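Local coordinates for serine protease inhibitor 4, isoform B (Drosophila melanogaster, PDB 4P0F), which probably inhibits serine and cysteine endopeptidases as a member of the serpin family, and is seen here in its cleaved form, at residues F171-Q176 / L223-D227; N33-F39 / L370-S376; V124-K128 / L157-L163; T43-A48 / V164-A168. All coordinates share one frame; numbering follows the deposited sequence.

Contact 1: residues F171-Q176 / L223-D227; sequences FKGTWQ and LPYKD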
loop_
_atom_site.group_PDB
_atom_site.type_symbol
_atom_site.label_atom_id
_atom_site.label_comp_id
_atom_site.label_asym_id
_atom_site.label_seq_id
_atom_site.Cartn_x
_atom_site.Cartn_y
_atom_site.Cartn_z
ATOM N N PHE A 171 -10.768 1.088 0.852
ATOM C CA PHE A 171 -11.202 2.419 0.455
ATOM C C PHE A 171 -12.322 2.319 -0.561
ATOM O O PHE A 171 -12.226 1.565 -1.527
ATOM C CB PHE A 171 -10.036 3.201 -0.127
ATOM C CG PHE A 171 -10.438 4.484 -0.790
ATOM C CD1 PHE A 171 -10.828 5.576 -0.041
ATOM C CD2 PHE A 171 -10.424 4.590 -2.167
ATOM C CE1 PHE A 171 -11.201 6.763 -0.658
ATOM C CE2 PHE A 171 -10.791 5.777 -2.792
ATOM C CZ PHE A 171 -11.178 6.859 -2.034
ATOM N N LYS A 172 -13.380 3.083 -0.333
ATOM C CA LYS A 172 -14.422 3.261 -1.336
ATOM C C LYS A 172 -14.878 4.707 -1.296
ATOM O O LYS A 172 -15.448 5.161 -0.307
ATOM C CB LYS A 172 -15.595 2.314 -1.107
ATOM C CG LYS A 172 -16.761 2.559 -2.074
ATOM C CD LYS A 172 -17.036 1.356 -2.950
ATOM C CE LYS A 172 -18.317 1.538 -3.750
ATOM N NZ LYS A 172 -18.664 0.316 -4.524
ATOM N N GLY A 173 -14.611 5.431 -2.375
ATOM C CA GLY A 173 -14.930 6.839 -2.439
ATOM C C GLY A 173 -15.731 7.153 -3.683
ATOM O O GLY A 173 -15.603 6.469 -4.695
ATOM N N THR A 174 -16.569 8.176 -3.581
ATOM C CA THR A 174 -17.308 8.706 -4.715
ATOM C C THR A 174 -16.650 10.000 -5.170
ATOM O O THR A 174 -16.276 10.818 -4.338
ATOM C CB THR A 174 -18.782 8.956 -4.334
ATOM O OG1 THR A 174 -19.348 7.729 -3.851
ATOM C CG2 THR A 174 -19.578 9.468 -5.523
ATOM N N TRP A 175 -16.501 10.202 -6.477
ATOM C CA TRP A 175 -15.891 11.443 -6.944
ATOM C C TRP A 175 -16.724 12.640 -6.495
ATOM O O TRP A 175 -17.960 12.586 -6.480
ATOM C CB TRP A 175 -15.767 11.501 -8.462
ATOM C CG TRP A 175 -14.947 10.453 -9.127
ATOM C CD1 TRP A 175 -15.377 9.580 -10.071
ATOM C CD2 TRP A 175 -13.557 10.182 -8.932
ATOM N NE1 TRP A 175 -14.344 8.781 -10.484
ATOM C CE2 TRP A 175 -13.216 9.127 -9.795
ATOM C CE3 TRP A 175 -12.565 10.730 -8.113
ATOM C CZ2 TRP A 175 -11.939 8.603 -9.862
ATOM C CZ3 TRP A 175 -11.298 10.205 -8.180
ATOM C CH2 TRP A 175 -10.992 9.158 -9.049
ATOM N N GLN A 176 -16.045 13.730 -6.159
ATOM C CA GLN A 176 -16.727 14.994 -5.933
ATOM C C GLN A 176 -17.428 15.368 -7.231
ATOM O O GLN A 176 -18.573 15.816 -7.226
ATOM C CB GLN A 176 -15.739 16.083 -5.502
ATOM C CG GLN A 176 -16.393 17.436 -5.234
ATOM C CD GLN A 176 -17.250 17.440 -3.977
ATOM O OE1 GLN A 176 -16.863 16.891 -2.946
ATOM N NE2 GLN A 176 -18.422 18.065 -4.058
ATOM N N LEU A 223 -7.956 14.461 -8.381
ATOM C CA LEU A 223 -9.391 14.242 -8.442
ATOM C C LEU A 223 -9.902 13.966 -7.030
ATOM O O LEU A 223 -9.589 12.919 -6.456
ATOM C CB LEU A 223 -9.713 13.075 -9.374
ATOM C CG LEU A 223 -9.150 13.157 -10.795
ATOM C CD1 LEU A 223 -9.555 11.943 -11.614
ATOM C CD2 LEU A 223 -9.604 14.436 -11.485
ATOM N N PRO A 224 -10.672 14.902 -6.455
ATOM C CA PRO A 224 -11.109 14.725 -5.067
ATOM C C PRO A 224 -12.300 13.786 -4.910
ATOM O O PRO A 224 -13.122 13.665 -5.808
ATOM C CB PRO A 224 -11.478 16.149 -4.638
ATOM C CG PRO A 224 -11.896 16.812 -5.895
ATOM C CD PRO A 224 -11.016 16.237 -6.970
ATOM N N TYR A 225 -12.374 13.125 -3.757
ATOM C CA TYR A 225 -13.536 12.322 -3.374
ATOM C C TYR A 225 -14.440 13.136 -2.454
ATOM O O TYR A 225 -13.951 13.891 -1.620
ATOM C CB TYR A 225 -13.080 11.029 -2.674
ATOM C CG TYR A 225 -12.247 10.167 -3.580
ATOM C CD1 TYR A 225 -12.847 9.354 -4.526
ATOM C CD2 TYR A 225 -10.865 10.181 -3.508
ATOM C CE1 TYR A 225 -12.096 8.583 -5.382
ATOM C CE2 TYR A 225 -10.095 9.404 -4.359
ATOM C CZ TYR A 225 -10.727 8.600 -5.288
ATOM O OH TYR A 225 -9.987 7.834 -6.144
ATOM N N LYS A 226 -15.752 12.987 -2.589
ATOM C CA LYS A 226 -16.665 13.785 -1.778
ATOM C C LYS A 226 -16.604 13.335 -0.320
ATOM O O LYS A 226 -16.229 12.198 -0.025
ATOM C CB LYS A 226 -18.100 13.708 -2.312
ATOM C CG LYS A 226 -18.634 12.312 -2.525
ATOM C CD LYS A 226 -20.039 12.336 -3.124
ATOM C CE LYS A 226 -21.083 12.764 -2.112
ATOM N NZ LYS A 226 -22.375 12.048 -2.312
ATOM N N ASP A 227 -16.944 14.251 0.582
ATOM C CA ASP A 227 -17.021 13.955 2.011
ATOM C C ASP A 227 -15.721 13.372 2.551
ATOM O O ASP A 227 -15.739 12.455 3.374
ATOM C CB ASP A 227 -18.168 12.984 2.288
ATOM C CG ASP A 227 -19.496 13.492 1.772
ATOM O OD1 ASP A 227 -19.679 14.729 1.714
ATOM O OD2 ASP A 227 -20.356 12.653 1.423
HETATM O O HOH W 1 -16.672 9.554 -1.092
HETATM O O HOH W 2 -14.167 16.882 -1.798
HETATM O O HOH W 3 -17.701 16.733 -0.623
#
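Tyr225 lays its ring against Phe171 and Trp175, making an aromatic cluster where strand 161-174 runs up against strand 218-224. The site fits the breach of serpins, where the tryptophan of this strand of sheet A lies. The CB of Tyr225 passes Thr174 O at 3.6 Å. With chi1 at -62°, CG stands beside the backbone N and the ring runs along the 171-176 backbone, CD1 lying 3.7 Å from Gly173 C, directly on the glycine. CD2 and CE2 meet Phe171 CZ, which stands over the centre of the tyrosine face in a T-shaped pair with planes at 76°. CE1 presses to 3.3 Å from Trp175 CZ3; the six-membered ring of Trp175 and the ring of Tyr225 are nearly parallel (13°) but slid apart, with little overlap. Leu223 CD1 lies over the opposite indole face. At the tip, Tyr225 OH skirts Trp175 CH2 and hydrogen-bonds Thr329 OG1, while Trp175 NE1 donates to Asn325 O. A leucine in place of Tyr225 would probably leave the Phe171 edge without a face to meet and the Thr329 hydroxyl without its mate. A single bridge joins the backbones: Lys226 N donates to Thr174 O (2.8 Å) and Gln176 N to Pro224 O (2.9 Å), the latter almost straight. One water links Thr174 N to Lys226 O; another joins Gln176 OE1 to Tyr225 O. The chemistry is thus two-sided: a buried aromatic cluster with its OH and NE1 paired inward, and a water-bridged backbone edge outward.

Contact 2: residues N33-F39 / L370-S376; sequences NIVFSPF and LPLFWGS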
loop_
_atom_site.group_PDB
_atom_site.type_symbol
_atom_site.label_atom_id
_atom_site.label_comp_id
_atom_site.label_asym_id
_atom_site.label_seq_id
_atom_site.Cartn_x
_atom_site.Cartn_y
_atom_site.Cartn_z
ATOM N N ASN A 33 1.083 -3.529 -14.239
ATOM C CA ASN A 33 0.332 -2.485 -13.558
ATOM C C ASN A 33 0.404 -2.650 -12.052
ATOM O O ASN A 33 -0.495 -3.189 -11.419
ATOM C CB ASN A 33 -1.120 -2.483 -14.011
ATOM C CG ASN A 33 -1.269 -2.089 -15.465
ATOM O OD1 ASN A 33 -0.324 -1.620 -16.092
ATOM N ND2 ASN A 33 -2.458 -2.289 -16.014
ATOM N N ILE A 34 1.482 -2.154 -11.479
ATOM C CA ILE A 34 1.694 -2.257 -10.053
ATOM C C ILE A 34 0.650 -1.460 -9.282
ATOM O O ILE A 34 0.318 -0.345 -9.655
ATOM C CB ILE A 34 3.113 -1.765 -9.708
ATOM C CG1 ILE A 34 4.142 -2.702 -10.352
ATOM C CG2 ILE A 34 3.325 -1.684 -8.195
ATOM C CD1 ILE A 34 5.562 -2.188 -10.305
ATOM N N VAL A 35 0.121 -2.046 -8.212
ATOM C CA VAL A 35 -0.651 -1.286 -7.236
ATOM C C VAL A 35 -0.317 -1.847 -5.873
ATOM O O VAL A 35 -0.183 -3.053 -5.723
ATOM C CB VAL A 35 -2.185 -1.329 -7.500
ATOM C CG1 VAL A 35 -2.717 -2.757 -7.571
ATOM C CG2 VAL A 35 -2.935 -0.523 -6.443
ATOM N N PHE A 36 -0.136 -0.969 -4.896
ATOM C CA PHE A 36 0.183 -1.400 -3.544
ATOM C C PHE A 36 -0.203 -0.318 -2.553
ATOM O O PHE A 36 -0.439 0.831 -2.933
ATOM C CB PHE A 36 1.679 -1.768 -3.412
ATOM C CG PHE A 36 2.639 -0.587 -3.460
ATOM C CD1 PHE A 36 2.975 0.011 -4.654
ATOM C CD2 PHE A 36 3.241 -0.126 -2.298
ATOM C CE1 PHE A 36 3.875 1.076 -4.691
ATOM C CE2 PHE A 36 4.133 0.937 -2.325
ATOM C CZ PHE A 36 4.446 1.538 -3.525
ATOM N N SER A 37 -0.323 -0.707 -1.284
ATOM C CA SER A 37 -0.560 0.242 -0.210
ATOM C C SER A 37 0.695 0.394 0.629
ATOM O O SER A 37 1.015 -0.493 1.431
ATOM C CB SER A 37 -1.713 -0.194 0.679
ATOM O OG SER A 37 -1.831 0.674 1.793
ATOM N N PRO A 38 1.418 1.505 0.449
ATOM C CA PRO A 38 2.614 1.684 1.285
ATOM C C PRO A 38 2.259 1.807 2.761
ATOM O O PRO A 38 3.025 1.340 3.624
ATOM C CB PRO A 38 3.246 2.967 0.735
ATOM C CG PRO A 38 2.192 3.661 -0.015
ATOM C CD PRO A 38 1.244 2.610 -0.514
ATOM N N PHE A 39 1.102 2.390 3.054
ATOM C CA PHE A 39 0.660 2.545 4.433
ATOM C C PHE A 39 0.494 1.182 5.101
ATOM O O PHE A 39 0.871 0.996 6.268
ATOM C CB PHE A 39 -0.654 3.314 4.517
ATOM C CG PHE A 39 -1.138 3.499 5.926
ATOM C CD1 PHE A 39 -1.934 2.543 6.529
ATOM C CD2 PHE A 39 -0.757 4.603 6.667
ATOM C CE1 PHE A 39 -2.355 2.695 7.841
ATOM C CE2 PHE A 39 -1.181 4.760 7.977
ATOM C CZ PHE A 39 -1.984 3.797 8.561
ATOM N N LEU A 370 0.024 12.182 2.493
ATOM C CA LEU A 370 -0.027 10.859 3.118
ATOM C C LEU A 370 -0.570 9.843 2.117
ATOM O O LEU A 370 -1.772 9.820 1.857
ATOM C CB LEU A 370 -0.881 10.869 4.385
ATOM C CG LEU A 370 -0.555 9.679 5.308
ATOM C CD1 LEU A 370 -0.875 9.998 6.754
ATOM C CD2 LEU A 370 -1.282 8.418 4.884
ATOM N N PRO A 371 0.313 9.011 1.534
ATOM C CA PRO A 371 -0.141 8.100 0.485
ATOM C C PRO A 371 -0.695 6.793 1.035
ATOM O O PRO A 371 -0.034 6.119 1.819
ATOM C CB PRO A 371 1.122 7.859 -0.333
ATOM C CG PRO A 371 2.227 8.011 0.629
ATOM C CD PRO A 371 1.782 8.976 1.680
ATOM N N LEU A 372 -1.911 6.445 0.628
ATOM C CA LEU A 372 -2.550 5.207 1.085
ATOM C C LEU A 372 -2.384 4.099 0.059
ATOM O O LEU A 372 -2.197 2.934 0.416
ATOM C CB LEU A 372 -4.035 5.445 1.371
ATOM C CG LEU A 372 -4.327 6.379 2.544
ATOM C CD1 LEU A 372 -5.813 6.670 2.646
ATOM C CD2 LEU A 372 -3.789 5.806 3.854
ATOM N N PHE A 373 -2.452 4.475 -1.215
ATOM C CA PHE A 373 -2.230 3.570 -2.335
ATOM C C PHE A 373 -1.353 4.276 -3.364
ATOM O O PHE A 373 -1.398 5.507 -3.504
ATOM C CB PHE A 373 -3.547 3.128 -2.996
ATOM C CG PHE A 373 -4.407 2.268 -2.130
ATOM C CD1 PHE A 373 -5.270 2.834 -1.217
ATOM C CD2 PHE A 373 -4.351 0.893 -2.228
ATOM C CE1 PHE A 373 -6.068 2.048 -0.415
ATOM C CE2 PHE A 373 -5.150 0.107 -1.427
ATOM C CZ PHE A 373 -5.990 0.688 -0.515
ATOM N N TRP A 374 -0.585 3.484 -4.092
ATOM C CA TRP A 374 0.342 3.975 -5.096
ATOM C C TRP A 374 0.373 2.964 -6.231
ATOM O O TRP A 374 0.398 1.754 -5.988
ATOM C CB TRP A 374 1.726 4.154 -4.476
ATOM C CG TRP A 374 2.667 5.028 -5.224
ATOM C CD1 TRP A 374 3.126 4.838 -6.491
ATOM C CD2 TRP A 374 3.305 6.222 -4.740
ATOM N NE1 TRP A 374 3.990 5.850 -6.836
ATOM C CE2 TRP A 374 4.119 6.708 -5.777
ATOM C CE3 TRP A 374 3.257 6.927 -3.534
ATOM C CZ2 TRP A 374 4.877 7.870 -5.646
ATOM C CZ3 TRP A 374 4.009 8.072 -3.405
ATOM C CH2 TRP A 374 4.806 8.535 -4.452
ATOM N N GLY A 375 0.366 3.435 -7.473
ATOM C CA GLY A 375 0.411 2.502 -8.577
ATOM C C GLY A 375 0.811 3.086 -9.910
ATOM O O GLY A 375 1.082 4.281 -10.036
ATOM N N SER A 376 0.862 2.192 -10.891
ATOM C CA SER A 376 1.197 2.490 -12.273
ATOM C C SER A 376 0.180 1.876 -13.210
ATOM O O SER A 376 -0.295 0.772 -12.972
ATOM C CB SER A 376 2.566 1.919 -12.641
ATOM O OG SER A 376 3.617 2.623 -12.034
HETATM O O HOH W 4 -2.135 -0.078 -11.306
#
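Ser37 CB rests over one face of the Phe373 ring, 4.0 Å from its CE2, while Phe36 O approaches that ring obliquely. The Phe36 ring and the five-membered ring of Trp374 lie side by side, planes 28° apart and slid so far that they barely overlap; Phe36 CE1 instead touches Trp374 CB at 3.8 Å. Phe36 reaches it with CG between the backbone N and the carbonyl carbon (chi1 71°). Leu372 CD2 comes obliquely to the Phe39 ring and lies 4.1 Å from Phe39 CB. The backbones run antiparallel: Phe36 and Trp374 form a hydrogen-bonded pair through both their N and O atoms, and Ser376 N donates to Ile34 O at 2.9 Å. Gly375 sits opposite Val35. Ser37 OG donates to Leu372 O (2.7 Å) and also N-caps helix 38-49 at Ser40 N, tying the helix start to the strand. Leu372 and Phe373 form a classic beta bulge against Leu364. Strands 360-366 and 370-377, with the short strand 35-36, belong to sheet B of serpins, from which the chain passes directly into helix B (38-49). Helix 6-28 packs on Pro38, Pro371 and Trp374 through Ser18, and strand 161-174 meets Leu372 and Phe373 through Ile169.

Contact 3: residues V124-K128 / L157-L163; sequences VDFSK and LNSESRL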
loop_
_atom_site.group_PDB
_atom_site.type_symbol
_atom_site.label_atom_id
_atom_site.label_comp_id
_atom_site.label_asym_id
_atom_site.label_seq_id
_atom_site.Cartn_x
_atom_site.Cartn_y
_atom_site.Cartn_z
ATOM N N VAL A 124 -4.367 -19.356 16.911
ATOM C CA VAL A 124 -4.664 -20.321 15.850
ATOM C C VAL A 124 -3.685 -21.490 15.898
ATOM O O VAL A 124 -2.607 -21.376 16.479
ATOM C CB VAL A 124 -4.603 -19.669 14.441
ATOM C CG1 VAL A 124 -5.584 -18.502 14.337
ATOM C CG2 VAL A 124 -3.190 -19.208 14.114
ATOM N N ASP A 125 -4.063 -22.609 15.286
ATOM C CA ASP A 125 -3.211 -23.794 15.241
ATOM C C ASP A 125 -2.516 -23.883 13.886
ATOM O O ASP A 125 -3.095 -24.382 12.919
ATOM C CB ASP A 125 -4.037 -25.057 15.508
ATOM C CG ASP A 125 -3.188 -26.308 15.597
ATOM O OD1 ASP A 125 -1.979 -26.238 15.309
ATOM O OD2 ASP A 125 -3.735 -27.375 15.944
ATOM N N PHE A 126 -1.282 -23.387 13.804
ATOM C CA PHE A 126 -0.551 -23.363 12.531
ATOM C C PHE A 126 -0.135 -24.752 12.031
ATOM O O PHE A 126 0.197 -24.910 10.857
ATOM C CB PHE A 126 0.690 -22.469 12.645
ATOM C CG PHE A 126 0.380 -20.988 12.682
ATOM C CD1 PHE A 126 -0.258 -20.360 11.620
ATOM C CD2 PHE A 126 0.768 -20.214 13.768
ATOM C CE1 PHE A 126 -0.519 -19.004 11.658
ATOM C CE2 PHE A 126 0.501 -18.861 13.817
ATOM C CZ PHE A 126 -0.145 -18.252 12.759
ATOM N N SER A 127 -0.145 -25.754 12.905
ATOM C CA SER A 127 0.105 -27.127 12.472
ATOM C C SER A 127 -1.021 -27.585 11.558
ATOM O O SER A 127 -0.812 -28.377 10.634
ATOM C CB SER A 127 0.230 -28.067 13.671
ATOM O OG SER A 127 1.332 -27.680 14.469
ATOM N N LYS A 128 -2.220 -27.082 11.827
ATOM C CA LYS A 128 -3.346 -27.288 10.930
ATOM C C LYS A 128 -3.363 -26.098 9.992
ATOM O O LYS A 128 -4.184 -25.192 10.125
ATOM C CB LYS A 128 -4.656 -27.406 11.697
ATOM C CG LYS A 128 -4.738 -28.632 12.592
ATOM C CD LYS A 128 -5.988 -28.602 13.448
ATOM C CE LYS A 128 -6.041 -29.812 14.377
ATOM N NZ LYS A 128 -7.174 -29.740 15.342
ATOM N N LEU A 157 2.790 -21.781 5.941
ATOM C CA LEU A 157 2.529 -21.970 7.364
ATOM C C LEU A 157 2.755 -23.423 7.746
ATOM O O LEU A 157 2.398 -24.317 6.989
ATOM C CB LEU A 157 1.090 -21.564 7.712
ATOM C CG LEU A 157 0.675 -20.139 7.342
ATOM C CD1 LEU A 157 -0.775 -19.872 7.734
ATOM C CD2 LEU A 157 1.586 -19.108 7.980
ATOM N N ASN A 158 3.329 -23.651 8.926
ATOM C CA ASN A 158 3.484 -25.005 9.460
ATOM C C ASN A 158 3.713 -24.973 10.970
ATOM O O ASN A 158 3.546 -23.934 11.600
ATOM C CB ASN A 158 4.625 -25.745 8.745
ATOM C CG ASN A 158 5.994 -25.096 8.949
ATOM O OD1 ASN A 158 6.238 -24.397 9.930
ATOM N ND2 ASN A 158 6.896 -25.335 8.006
ATOM N N SER A 159 4.094 -26.109 11.558
ATOM C CA SER A 159 4.222 -26.196 13.008
ATOM C C SER A 159 5.303 -25.284 13.582
ATOM O O SER A 159 5.332 -25.050 14.792
ATOM C CB SER A 159 4.511 -27.643 13.432
ATOM O OG SER A 159 5.691 -28.117 12.808
ATOM N N GLU A 160 6.193 -24.786 12.727
ATOM C CA GLU A 160 7.233 -23.841 13.152
ATOM C C GLU A 160 6.749 -22.386 13.170
ATOM O O GLU A 160 7.408 -21.523 13.738
ATOM C CB GLU A 160 8.465 -23.946 12.246
ATOM C CG GLU A 160 9.164 -25.293 12.285
ATOM C CD GLU A 160 10.120 -25.417 13.454
ATOM O OE1 GLU A 160 11.198 -24.781 13.419
ATOM O OE2 GLU A 160 9.792 -26.150 14.408
ATOM N N SER A 161 5.607 -22.112 12.535
ATOM C CA SER A 161 5.043 -20.764 12.519
ATOM C C SER A 161 4.669 -20.356 13.933
ATOM O O SER A 161 4.160 -21.180 14.695
ATOM C CB SER A 161 3.800 -20.685 11.618
ATOM O OG SER A 161 4.075 -21.094 10.293
ATOM N N ARG A 162 4.904 -19.097 14.287
ATOM C CA ARG A 162 4.610 -18.636 15.637
ATOM C C ARG A 162 3.621 -17.479 15.656
ATOM O O ARG A 162 2.773 -17.404 16.544
ATOM C CB ARG A 162 5.904 -18.260 16.351
ATOM C CG ARG A 162 6.782 -19.457 16.636
ATOM C CD ARG A 162 6.225 -20.312 17.782
ATOM N NE ARG A 162 6.976 -21.555 17.976
ATOM C CZ ARG A 162 6.709 -22.709 17.371
ATOM N NH1 ARG A 162 5.699 -22.811 16.512
ATOM N NH2 ARG A 162 7.460 -23.768 17.624
ATOM N N LEU A 163 3.719 -16.561 14.703
ATOM C CA LEU A 163 2.652 -15.594 14.563
ATOM C C LEU A 163 2.608 -15.008 13.176
ATOM O O LEU A 163 3.584 -15.063 12.441
ATOM C CB LEU A 163 2.787 -14.487 15.605
ATOM C CG LEU A 163 4.104 -13.728 15.619
ATOM C CD1 LEU A 163 4.034 -12.476 14.741
ATOM C CD2 LEU A 163 4.446 -13.368 17.040
#
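Phe126 swings CG beside its backbone N (chi1 -73°) and presents one ring face to Ser161, whose CB stands 4.0 Å from the ring centroid and 28° off its normal, a CH-pi contact. Ser161 OG, turned beside its own N (chi1 -57°), accepts a nearly straight bond from Asn158 N at 3.0 Å. Val124 CG2 covers the opposite face of the phenyl ring. At the edge, Leu157 CD1 lies 4.0 Å from Phe126 CD1, and Arg162 O approaches CE2 of the same ring near its plane. The root of the side chain is close as well, Phe126 CB being 3.4 Å from Asn158 O. Beside it Ser127 OG touches Ser159 CB at 3.3 Å. An alanine in place of Phe126 is likely to open a gap between these segments, leaving Ser161 CB and Leu157 CD1 without the ring they pack on. The 157-163 side is internally braced. Asn158 OD1 accepts from Glu160 N in an Asx turn, and Arg162 NH1 binds Ser159 O (2.8 Å) and Ser161 O, while its NE forms a salt bridge with Glu309. Helix 129-143 packs on the same phenyl ring through Ala132 and Ile136. Two type I turns, 125-128 and 158-161, thus meet where the chain enters this helix, the helix F of serpins, and where it leaves for sheet A.

Contact 4: residues T43-A48 / V164-A168; sequences TCAAMA and VLVNA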
loop_
_atom_site.group_PDB
_atom_site.type_symbol
_atom_site.label_atom_id
_atom_site.label_comp_id
_atom_site.label_asym_id
_atom_site.label_seq_id
_atom_site.Cartn_x
_atom_site.Cartn_y
_atom_site.Cartn_z
ATOM N N THR A 43 2.861 -0.094 8.209
ATOM C CA THR A 43 2.148 -0.384 9.444
ATOM C C THR A 43 2.425 -1.809 9.894
ATOM O O THR A 43 2.744 -2.043 11.062
ATOM C CB THR A 43 0.633 -0.168 9.269
ATOM O OG1 THR A 43 0.398 1.198 8.916
ATOM C CG2 THR A 43 -0.118 -0.470 10.556
ATOM N N CYS A 44 2.339 -2.760 8.971
ATOM C CA CYS A 44 2.553 -4.163 9.328
ATOM C C CYS A 44 3.980 -4.361 9.817
ATOM O O CYS A 44 4.225 -5.026 10.831
ATOM C CB CYS A 44 2.282 -5.078 8.144
ATOM S SG CYS A 44 2.297 -6.823 8.616
ATOM N N ALA A 45 4.927 -3.769 9.105
ATOM C CA ALA A 45 6.333 -3.913 9.461
ATOM C C ALA A 45 6.667 -3.191 10.767
ATOM O O ALA A 45 7.531 -3.649 11.530
ATOM C CB ALA A 45 7.208 -3.410 8.337
ATOM N N ALA A 46 5.999 -2.067 11.034
ATOM C CA ALA A 46 6.202 -1.352 12.290
ATOM C C ALA A 46 5.694 -2.181 13.468
ATOM O O ALA A 46 6.287 -2.163 14.543
ATOM C CB ALA A 46 5.510 0.008 12.263
ATOM N N MET A 47 4.590 -2.896 13.273
ATOM C CA MET A 47 4.097 -3.803 14.306
ATOM C C MET A 47 5.143 -4.858 14.618
ATOM O O MET A 47 5.379 -5.183 15.788
ATOM C CB MET A 47 2.775 -4.463 13.883
ATOM C CG MET A 47 1.580 -3.508 13.947
ATOM S SD MET A 47 -0.023 -4.311 13.757
ATOM C CE MET A 47 0.039 -4.753 12.041
ATOM N N ALA A 48 5.774 -5.400 13.585
ATOM C CA ALA A 48 6.815 -6.398 13.810
ATOM C C ALA A 48 7.984 -5.767 14.547
ATOM O O ALA A 48 8.563 -6.390 15.441
ATOM C CB ALA A 48 7.273 -7.008 12.504
ATOM N N VAL A 164 1.440 -14.481 12.826
ATOM C CA VAL A 164 1.264 -13.739 11.587
ATOM C C VAL A 164 0.649 -12.402 11.935
ATOM O O VAL A 164 -0.395 -12.346 12.580
ATOM C CB VAL A 164 0.367 -14.478 10.581
ATOM C CG1 VAL A 164 0.156 -13.635 9.311
ATOM C CG2 VAL A 164 0.968 -15.817 10.222
ATOM N N LEU A 165 1.324 -11.337 11.521
ATOM C CA LEU A 165 0.842 -9.975 11.692
ATOM C C LEU A 165 0.183 -9.537 10.406
ATOM O O LEU A 165 0.760 -9.728 9.342
ATOM C CB LEU A 165 1.993 -9.025 12.035
ATOM C CG LEU A 165 2.452 -9.042 13.490
ATOM C CD1 LEU A 165 3.800 -8.389 13.635
ATOM C CD2 LEU A 165 1.433 -8.319 14.355
ATOM N N VAL A 166 -1.018 -8.971 10.505
ATOM C CA VAL A 166 -1.744 -8.552 9.315
ATOM C C VAL A 166 -2.288 -7.143 9.448
ATOM O O VAL A 166 -2.834 -6.762 10.478
ATOM C CB VAL A 166 -2.909 -9.507 8.991
ATOM C CG1 VAL A 166 -3.512 -9.156 7.647
ATOM C CG2 VAL A 166 -2.415 -10.948 8.979
ATOM N N ASN A 167 -2.103 -6.371 8.382
ATOM C CA ASN A 167 -2.803 -5.116 8.198
ATOM C C ASN A 167 -3.668 -5.211 6.960
ATOM O O ASN A 167 -3.207 -5.687 5.934
ATOM C CB ASN A 167 -1.843 -3.940 8.032
ATOM C CG ASN A 167 -2.568 -2.682 7.622
ATOM O OD1 ASN A 167 -2.750 -2.400 6.419
ATOM N ND2 ASN A 167 -3.031 -1.933 8.610
ATOM N N ALA A 168 -4.907 -4.739 7.059
ATOM C CA ALA A 168 -5.796 -4.663 5.902
ATOM C C ALA A 168 -6.316 -3.242 5.775
ATOM O O ALA A 168 -6.493 -2.553 6.776
ATOM C CB ALA A 168 -6.943 -5.648 6.033
#
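Helix 38-49, the helix B of serpins, lies on strand 161-174 of sheet A at the region known in this family as the shutter. The short segments run roughly antiparallel, at 149°, with axes 7.8 Å apart at closest approach. Leu165 makes the largest contribution: its CD1 nestles against the helix backbone, 3.6 Å from Ala48 N, and touches Ala48 CB at 3.9 Å. Its two methyl carbons also both meet Met47 CB. Cys44 SG is turned to the strand, its chi1 of -171° setting it beside the carbonyl carbon, and comes within 3.4 Å of Leu165 O. A bend at the end of Met47 (chi3 -71°) carries its CE to 3.8 Å from Val166 O. Further along, Thr43 and Asn167 cross at about a right angle, Thr43 CG2 lying 3.8 Å from Asn167 ND2. No hydrogen bond joins the two segments, although the polar ends are satisfied nearby: Asn167 OD1 bonds Ser40 OG and its ND2 bonds Asn95 OD1, while Thr43 OG1 bonds Phe39 O. The buried amide is thereby gripped at both ends and its rotation fixed. Strands 91-100 and 328-341 pair with this strand, and the latter meets Cys44 through Thr335 and Met337. On the far side Val166 packs on Trp139 and Val140 of helix 129-143.

Strand 161-174 threads three of the contacts: it enters at contact 3, carries contact 4 and ends in contact 1, whose centre is about 40 Å from that of contact 3. Contacts 3 and 4 meet where Phe126 CZ packs 3.7 Å from Val164 CG2. Contact 2 shares helix 38-49 with contact 4, their centres being about 16 Å apart, and touches contact 1 where Phe171 CB lies 4.1 Å from Phe373 CE1. No ligand is involved. In this cleaved serpin strand 328-341, consistent with the inserted reactive-centre loop, runs antiparallel to the shared strand, so contacts 1 and 4 lie along the insertion path, at the breach and the shutter respectively.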